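PDB 3QXZ: enoyl-CoA hydratase/isomerase from Mycobacterium abscessus, which probably catalyses the hydration or double-bond isomerisation of enoyl-CoA thioesters, as enoyl-CoA hydratases and isomerases of the crotonase family do. Local coordinates for residues T222-S225 and A226-A230. Numbering follows the deposited sequence.
Sequences TGMS and AAEVA
Ser225 and Glu228 hold each other in a capping box at the start of a helix, each side chain bonding the other's backbone N-H. Ser225 OG, set between its own backbone N and carbonyl carbon (chi1 70°), takes the N-H of Glu228 at 3.1 Å, capping a first-turn amide that has no carbonyl of a preceding helical turn to bond. In return the glutamate, its CG beside the backbone N, reaches back past the serine, extended beyond CG, to bring OE1 to Ser225 N at 2.9 Å; on the way CG lies 3.2 Å from Ser225 OG. That second bond is fairly straight but reaches OE1 from above the carboxylate, 44° out of its plane. Behind the box the regular helical pattern begins, with Val229 N donating to Ser225 O at 3.0 Å.

Met224, just before the cap, lays its side chain against the first turn. Its CB sits 3.8 Å from Val229 CG2 and 3.7 Å from Glu228 OE1, and the bend at chi3 (69°) swings CE back to the helix backbone, 3.5 Å from Glu228 O. Gly223, with positive phi, ends the preceding helix, so this short loop turns the chain from helix 206-222 into helix 226-241. Met224 and Val229 both pack on Ala219 of helix 206-222, joining the two helices, while Ala226 and Val229 meet Trp148 and Leu145 of a second subunit, respectively, and Ala226 adds backbone hydrogen bonds to it.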
loop_
_atom_site.group_PDB
_atom_site.type_symbol
_atom_site.label_atom_id
_atom_site.label_comp_id
_atom_site.label_asym_id
_atom_site.label_seq_id
_atom_site.Cartn_x
_atom_site.Cartn_y
_atom_site.Cartn_z
ATOM N N THR A 222 -10.568 7.124 -9.560
ATOM C CA THR A 222 -12.003 7.307 -9.391
ATOM C C THR A 222 -12.566 6.478 -8.241
ATOM O O THR A 222 -13.774 6.552 -7.987
ATOM C CB THR A 222 -12.797 6.957 -10.672
ATOM O OG1 THR A 222 -12.625 5.568 -10.980
ATOM C CG2 THR A 222 -12.365 7.818 -11.856
ATOM N N GLY A 223 -11.745 5.668 -7.568
ATOM C CA GLY A 223 -12.248 4.857 -6.443
ATOM C C GLY A 223 -13.211 3.767 -6.891
ATOM O O GLY A 223 -14.240 3.549 -6.258
ATOM N N MET A 224 -12.917 3.062 -7.983
ATOM C CA MET A 224 -13.830 2.014 -8.467
ATOM C C MET A 224 -13.979 0.905 -7.424
ATOM O O MET A 224 -12.998 0.535 -6.742
ATOM C CB MET A 224 -13.300 1.393 -9.777
ATOM C CG MET A 224 -13.487 2.286 -10.974
ATOM S SD MET A 224 -12.677 1.705 -12.478
ATOM C CE MET A 224 -13.633 0.285 -12.858
ATOM N N SER A 225 -15.184 0.361 -7.301
ATOM C CA SER A 225 -15.411 -0.802 -6.429
ATOM C C SER A 225 -14.792 -2.054 -7.055
ATOM O O SER A 225 -14.498 -2.118 -8.258
ATOM C CB SER A 225 -16.893 -1.022 -6.224
ATOM O OG SER A 225 -17.450 -1.474 -7.446
ATOM N N ALA A 226 -14.639 -3.094 -6.243
ATOM C CA ALA A 226 -14.173 -4.383 -6.773
ATOM C C ALA A 226 -15.089 -4.903 -7.881
ATOM O O ALA A 226 -14.601 -5.356 -8.915
ATOM C CB ALA A 226 -14.020 -5.431 -5.637
ATOM N N ALA A 227 -16.399 -4.807 -7.692
ATOM C CA ALA A 227 -17.326 -5.275 -8.721
ATOM C C ALA A 227 -17.132 -4.492 -10.015
ATOM O O ALA A 227 -17.215 -5.072 -11.098
ATOM C CB ALA A 227 -18.767 -5.148 -8.234
ATOM N N GLU A 228 -16.917 -3.186 -9.921
ATOM C CA GLU A 228 -16.695 -2.359 -11.130
ATOM C C GLU A 228 -15.385 -2.721 -11.833
ATOM O O GLU A 228 -15.330 -2.801 -13.078
ATOM C CB GLU A 228 -16.701 -0.885 -10.763
ATOM C CG GLU A 228 -18.086 -0.397 -10.364
ATOM C CD GLU A 228 -18.067 0.967 -9.704
ATOM O OE1 GLU A 228 -17.014 1.485 -9.318
ATOM O OE2 GLU A 228 -19.170 1.547 -9.585
ATOM N N VAL A 229 -14.309 -2.949 -11.087
ATOM C CA VAL A 229 -13.055 -3.379 -11.694
ATOM C C VAL A 229 -13.233 -4.760 -12.351
ATOM O O VAL A 229 -12.744 -4.983 -13.476
ATOM C CB VAL A 229 -11.895 -3.419 -10.672
ATOM C CG1 VAL A 229 -10.607 -3.919 -11.356
ATOM C CG2 VAL A 229 -11.634 -2.024 -10.100
ATOM N N ALA A 230 -13.927 -5.680 -11.680
ATOM C CA ALA A 230 -14.117 -7.029 -12.240
ATOM C C ALA A 230 -14.881 -6.949 -13.563
ATOM O O ALA A 230 -14.539 -7.635 -14.541
ATOM C CB ALA A 230 -14.853 -7.914 -11.258
#